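Local coordinates for DUF115 domain-containing protein (Magnetospirillum magneticum AMB-1, PDB 5MU5) that probably transfers sugars to flagellin as a Maf-family glycosyltransferase involved in the formation of bacterial flagella, at residues Pro329-Ala334 with Ser652-Phe657; Ala335-Phe340 with Arg358-Asp363. One frame throughout, in Å; residues are numbered along the deposited sequence.

In the fold
Contacts 1 and 2 both use helix 327-340, and both lie at the surface, away from the centre of the chain. Contact 1 takes the earlier half of the helix and reaches far along the sequence, to helix 653-661 near the C-terminus. Its chemistry is ionic: one arginine meets one glutamate. Contact 2 takes the later half and stays local, with the loop that leads into strand 363-367. There the partners are a histidine ring, a peptide carbonyl and a leucine methyl, with no hydrogen bond across. The two meet at Leu360. Its CD1 packs 3.7 Å from CE1 of Tyr330 and also reaches Leu333 and Ala334.

Contact 1: Pro329-Ala334 with Ser652-Phe657; sequences PYRALA and SDEELF
Arg331 of helix 327-340 and Glu654 in the first turn of helix 653-661 face each other over a wide backbone gap, their CA atoms 12.4 Å apart. Between 329-334 and 652-657, only these two long side chains touch, coming from opposite directions. The guanidinium grips the carboxylate end-on, with one nitrogen to each oxygen. NH1 of Arg331 donates to OE1 of Glu654 at 3.0 Å, and NH2 of Arg331 donates to OE2 of Glu654 at 3.2 Å. A third, weak bond runs diagonally from NH1 to OE2. Both oxygens lie near the guanidinium plane and are met on their syn sides. The fit is not quite flat: the two planes are 26° apart, and the nitrogens sit somewhat out of the carboxylate plane. Two separate bonds should limit how far either group can turn. Glu654 runs extended beyond CG and carries its carboxylate across the gap, while a bend at chi3 of Arg331 (-65°) helps turn the guanidinium so that NH1 and NH2 face it. An alanine in place of Glu654 would remove the carboxylate and would probably leave the Arg331 guanidinium without this mate and freer to swing.

The glutamate sits close to a capped helix start. Ser652 is the N-cap, and its OG accepts weak bonds from the backbone N of Glu654 and of Glu655. Beside it, Asp653 OD2 takes a hydrogen bond from Ala327 N, a second tie to helix 327-340. Leu656 is buried against Trp642 and Tyr643 of helix 618-646.

The arrangement is a bidentate, end-on Arg-Glu salt bridge between two helices at the surface. It joins the MptE-like part of the chain, with its largely parallel sheet, to the C-terminal helical bundle characteristic of Maf proteins.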
loop_
_atom_site.group_PDB
_atom_site.type_symbol
_atom_site.label_atom_id
_atom_site.label_comp_id
_atom_site.label_asym_id
_atom_site.label_seq_id
_atom_site.Cartn_x
_atom_site.Cartn_y
_atom_site.Cartn_z
ATOM N N PRO A 329 -1.456 19.801 12.477
ATOM C CA PRO A 329 -2.441 19.184 13.364
ATOM C C PRO A 329 -2.254 19.602 14.830
ATOM O O PRO A 329 -3.243 19.852 15.539
ATOM C CB PRO A 329 -2.182 17.697 13.208
ATOM C CG PRO A 329 -1.548 17.552 11.874
ATOM C CD PRO A 329 -0.729 18.792 11.682
ATOM N N TYR A 330 -1.009 19.697 15.284
ATOM C CA TYR A 330 -0.772 20.165 16.637
ATOM C C TYR A 330 -1.280 21.600 16.837
ATOM O O TYR A 330 -1.943 21.889 17.845
ATOM C CB TYR A 330 0.716 20.079 17.016
ATOM C CG TYR A 330 1.079 20.972 18.182
ATOM C CD1 TYR A 330 0.705 20.633 19.483
ATOM C CD2 TYR A 330 1.781 22.156 17.989
ATOM C CE1 TYR A 330 1.032 21.446 20.559
ATOM C CE2 TYR A 330 2.098 22.991 19.062
ATOM C CZ TYR A 330 1.720 22.623 20.343
ATOM O OH TYR A 330 2.032 23.411 21.425
ATOM N N ARG A 331 -0.949 22.495 15.905
ATOM C CA ARG A 331 -1.324 23.898 16.070
ATOM C C ARG A 331 -2.840 24.040 16.091
ATOM O O ARG A 331 -3.358 24.847 16.833
ATOM C CB ARG A 331 -0.666 24.830 15.039
ATOM C CG ARG A 331 0.801 25.144 15.333
ATOM C CD ARG A 331 1.371 26.150 14.334
ATOM N NE ARG A 331 1.415 25.617 12.963
ATOM C CZ ARG A 331 2.491 25.092 12.364
ATOM N NH1 ARG A 331 3.674 25.022 12.985
ATOM N NH2 ARG A 331 2.388 24.627 11.119
ATOM N N ALA A 332 -3.543 23.232 15.310
ATOM C CA ALA A 332 -5.019 23.246 15.322
ATOM C C ALA A 332 -5.554 22.815 16.704
ATOM O O ALA A 332 -6.384 23.494 17.301
ATOM C CB ALA A 332 -5.571 22.354 14.213
ATOM N N LEU A 333 -5.040 21.705 17.220
ATOM C CA LEU A 333 -5.412 21.250 18.550
ATOM C C LEU A 333 -5.101 22.266 19.618
ATOM O O LEU A 333 -5.909 22.476 20.515
ATOM C CB LEU A 333 -4.693 19.960 18.918
ATOM C CG LEU A 333 -5.428 18.663 18.649
ATOM C CD1 LEU A 333 -4.533 17.530 19.138
ATOM C CD2 LEU A 333 -6.772 18.638 19.365
ATOM N N ALA A 334 -3.918 22.865 19.546
ATOM C CA ALA A 334 -3.510 23.867 20.536
ATOM C C ALA A 334 -4.453 25.068 20.573
ATOM O O ALA A 334 -4.756 25.579 21.641
ATOM C CB ALA A 334 -2.080 24.337 20.271
ATOM N N SER A 652 11.545 20.635 16.759
ATOM C CA SER A 652 10.284 20.245 16.121
ATOM C C SER A 652 10.518 19.622 14.746
ATOM O O SER A 652 11.622 19.681 14.192
ATOM C CB SER A 652 9.364 21.453 15.948
ATOM O OG SER A 652 9.723 22.188 14.790
ATOM N N ASP A 653 9.455 19.051 14.193
ATOM C CA ASP A 653 9.489 18.452 12.859
ATOM C C ASP A 653 9.910 19.458 11.799
ATOM O O ASP A 653 10.572 19.087 10.819
ATOM C CB ASP A 653 8.102 17.918 12.463
ATOM C CG ASP A 653 7.034 19.032 12.343
ATOM O OD1 ASP A 653 7.121 20.038 13.097
ATOM O OD2 ASP A 653 6.114 18.899 11.496
ATOM N N GLU A 654 9.492 20.718 11.985
ATOM C CA GLU A 654 9.755 21.773 11.008
ATOM C C GLU A 654 11.205 22.192 11.044
ATOM O O GLU A 654 11.732 22.606 10.032
ATOM C CB GLU A 654 8.801 22.973 11.177
ATOM C CG GLU A 654 7.360 22.629 10.771
ATOM C CD GLU A 654 6.333 23.737 11.046
ATOM O OE1 GLU A 654 6.491 24.506 12.016
ATOM O OE2 GLU A 654 5.338 23.827 10.291
ATOM N N GLU A 655 11.863 22.059 12.189
ATOM C CA GLU A 655 13.290 22.353 12.255
ATOM C C GLU A 655 14.040 21.285 11.452
ATOM O O GLU A 655 14.884 21.603 10.596
ATOM C CB GLU A 655 13.791 22.377 13.697
ATOM C CG GLU A 655 15.251 22.807 13.825
ATOM C CD GLU A 655 15.893 22.399 15.148
ATOM O OE1 GLU A 655 15.242 22.550 16.208
ATOM O OE2 GLU A 655 17.055 21.926 15.130
ATOM N N LEU A 656 13.723 20.023 11.725
ATOM C CA LEU A 656 14.350 18.892 11.037
ATOM C C LEU A 656 14.185 18.975 9.519
ATOM O O LEU A 656 15.168 18.810 8.764
ATOM C CB LEU A 656 13.762 17.579 11.537
ATOM C CG LEU A 656 14.144 16.316 10.777
ATOM C CD1 LEU A 656 15.654 16.155 10.658
ATOM C CD2 LEU A 656 13.551 15.137 11.519
ATOM N N PHE A 657 12.942 19.233 9.100
ATOM C CA PHE A 657 12.584 19.334 7.687
ATOM C C PHE A 657 13.300 20.499 7.017
ATOM O O PHE A 657 13.784 20.355 5.903
ATOM C CB PHE A 657 11.054 19.441 7.475
ATOM C CG PHE A 657 10.641 19.286 6.037
ATOM C CD1 PHE A 657 10.669 18.030 5.423
ATOM C CD2 PHE A 657 10.253 20.391 5.276
ATOM C CE1 PHE A 657 10.318 17.876 4.085
ATOM C CE2 PHE A 657 9.880 20.241 3.944
ATOM C CZ PHE A 657 9.918 18.981 3.347
#

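Contact 2: Ala335-Phe340 with Arg358-Asp363; sequences AVHEEF and RDLFED
His337 on helix 327-340 and Leu360 in the loop before strand 363-367 make this contact, with their CA atoms 6.8 Å apart. The first kind of interaction is ring against peptide. One face of the imidazole lies over the carbonyl carbon of Leu360. The ring atom closest to the carbonyl is CE1 of His337, 3.3 Å from the Leu360 O. ND1 is almost as near, but its angle is too poor for a hydrogen bond. The torsion that sends the ring across to the loop places CG anti to the backbone N (chi1 177°).

The second kind is nonpolar. CD2 of the His337 ring touches the CD2 methyl of Leu360 at 3.9 Å, the two side chains crossing at a slant. Around them, Phe342 packs on His337 and Val336, and its ring meets that of Phe361.

Asp363 continues into the sheet, where its backbone bonds to Leu347. Helix 327-340 itself connects the neighbouring parallel strands 319-322 and 346-350. The contact therefore joins the helix of a beta-alpha-beta crossover to the next loop of the same alpha/beta domain.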
loop_
_atom_site.group_PDB
_atom_site.type_symbol
_atom_site.label_atom_id
_atom_site.label_comp_id
_atom_site.label_asym_id
_atom_site.label_seq_id
_atom_site.Cartn_x
_atom_site.Cartn_y
_atom_site.Cartn_z
ATOM N N ALA A 335 -4.894 25.531 19.402
ATOM C CA ALA A 335 -5.849 26.658 19.304
ATOM C C ALA A 335 -7.174 26.338 20.018
ATOM O O ALA A 335 -7.762 27.189 20.679
ATOM C CB ALA A 335 -6.105 27.006 17.835
ATOM N N VAL A 336 -7.634 25.099 19.889
ATOM C CA VAL A 336 -8.858 24.662 20.565
ATOM C C VAL A 336 -8.643 24.610 22.085
ATOM O O VAL A 336 -9.509 25.025 22.838
ATOM C CB VAL A 336 -9.336 23.294 20.057
ATOM C CG1 VAL A 336 -10.580 22.872 20.802
ATOM C CG2 VAL A 336 -9.600 23.323 18.553
ATOM N N HIS A 337 -7.501 24.083 22.519
ATOM C CA HIS A 337 -7.113 24.066 23.938
ATOM C C HIS A 337 -7.068 25.480 24.534
ATOM O O HIS A 337 -7.596 25.744 25.618
ATOM C CB HIS A 337 -5.728 23.420 24.072
ATOM C CG HIS A 337 -5.185 23.409 25.467
ATOM N ND1 HIS A 337 -5.667 22.572 26.455
ATOM C CD2 HIS A 337 -4.167 24.098 26.026
ATOM C CE1 HIS A 337 -4.984 22.763 27.567
ATOM N NE2 HIS A 337 -4.068 23.683 27.332
ATOM N N GLU A 338 -6.417 26.376 23.806
ATOM C CA GLU A 338 -6.314 27.772 24.181
ATOM C C GLU A 338 -7.697 28.412 24.326
ATOM O O GLU A 338 -7.923 29.151 25.254
ATOM C CB GLU A 338 -5.493 28.524 23.122
ATOM C CG GLU A 338 -5.503 30.039 23.233
ATOM C CD GLU A 338 -4.823 30.526 24.490
ATOM O OE1 GLU A 338 -3.715 30.032 24.791
ATOM O OE2 GLU A 338 -5.385 31.411 25.171
ATOM N N GLU A 339 -8.621 28.121 23.414
ATOM C CA GLU A 339 -9.938 28.765 23.443
ATOM C C GLU A 339 -10.916 28.163 24.446
ATOM O O GLU A 339 -11.644 28.894 25.076
ATOM C CB GLU A 339 -10.566 28.777 22.043
ATOM C CG GLU A 339 -11.920 29.477 21.992
ATOM C CD GLU A 339 -12.424 29.729 20.576
ATOM O OE1 GLU A 339 -11.693 29.447 19.596
ATOM O OE2 GLU A 339 -13.568 30.217 20.442
ATOM N N PHE A 340 -10.941 26.839 24.576
ATOM C CA PHE A 340 -11.909 26.150 25.442
ATOM C C PHE A 340 -11.326 25.287 26.545
ATOM O O PHE A 340 -12.018 25.006 27.521
ATOM C CB PHE A 340 -12.787 25.225 24.609
ATOM C CG PHE A 340 -13.488 25.908 23.483
ATOM C CD1 PHE A 340 -14.604 26.713 23.719
ATOM C CD2 PHE A 340 -13.041 25.740 22.176
ATOM C CE1 PHE A 340 -15.259 27.341 22.666
ATOM C CE2 PHE A 340 -13.688 26.369 21.123
ATOM C CZ PHE A 340 -14.800 27.170 21.369
ATOM N N ARG A 358 1.356 16.199 23.776
ATOM C CA ARG A 358 1.302 15.730 25.150
ATOM C C ARG A 358 0.994 16.857 26.129
ATOM O O ARG A 358 0.107 16.708 26.980
ATOM C CB ARG A 358 2.611 15.034 25.544
ATOM C CG ARG A 358 2.521 14.362 26.909
ATOM C CD ARG A 358 3.086 12.956 26.883
ATOM N NE ARG A 358 4.517 12.921 27.162
ATOM C CZ ARG A 358 5.383 12.087 26.591
ATOM N NH1 ARG A 358 4.985 11.234 25.647
ATOM N NH2 ARG A 358 6.667 12.142 26.937
ATOM N N ASP A 359 1.711 17.974 25.978
ATOM C CA ASP A 359 1.549 19.169 26.824
ATOM C C ASP A 359 0.112 19.678 26.931
ATOM O O ASP A 359 -0.262 20.239 27.937
ATOM C CB ASP A 359 2.370 20.345 26.283
ATOM C CG ASP A 359 3.849 20.027 26.100
ATOM O OD1 ASP A 359 4.367 19.094 26.751
ATOM O OD2 ASP A 359 4.491 20.738 25.290
ATOM N N LEU A 360 -0.697 19.489 25.899
ATOM C CA LEU A 360 -2.060 20.011 25.906
ATOM C C LEU A 360 -3.009 19.177 26.735
ATOM O O LEU A 360 -4.152 19.578 26.958
ATOM C CB LEU A 360 -2.603 20.072 24.479
ATOM C CG LEU A 360 -1.703 20.762 23.455
ATOM C CD1 LEU A 360 -2.294 20.604 22.060
ATOM C CD2 LEU A 360 -1.500 22.223 23.822
ATOM N N PHE A 361 -2.557 18.005 27.162
ATOM C CA PHE A 361 -3.431 17.067 27.844
ATOM C C PHE A 361 -2.872 16.573 29.148
ATOM O O PHE A 361 -1.710 16.230 29.241
ATOM C CB PHE A 361 -3.682 15.837 26.977
ATOM C CG PHE A 361 -4.533 16.112 25.801
ATOM C CD1 PHE A 361 -3.963 16.539 24.613
ATOM C CD2 PHE A 361 -5.902 15.953 25.874
ATOM C CE1 PHE A 361 -4.743 16.811 23.519
ATOM C CE2 PHE A 361 -6.689 16.219 24.779
ATOM C CZ PHE A 361 -6.110 16.650 23.601
ATOM N N GLU A 362 -3.747 16.503 30.136
ATOM C CA GLU A 362 -3.438 15.841 31.389
ATOM C C GLU A 362 -2.805 14.457 31.160
ATOM O O GLU A 362 -1.801 14.124 31.783
ATOM C CB GLU A 362 -4.732 15.713 32.214
ATOM C CG GLU A 362 -5.134 17.033 32.874
ATOM C CD GLU A 362 -6.569 17.074 33.363
ATOM O OE1 GLU A 362 -7.254 16.024 33.330
ATOM O OE2 GLU A 362 -7.008 18.173 33.783
ATOM N N ASP A 363 -3.363 13.691 30.217
ATOM C CA ASP A 363 -3.002 12.295 30.022
ATOM C C ASP A 363 -3.036 11.837 28.543
ATOM O O ASP A 363 -3.925 12.219 27.767
ATOM C CB ASP A 363 -3.967 11.478 30.864
ATOM C CG ASP A 363 -3.843 10.014 30.625
ATOM O OD1 ASP A 363 -2.735 9.449 30.771
ATOM O OD2 ASP A 363 -4.880 9.414 30.298
#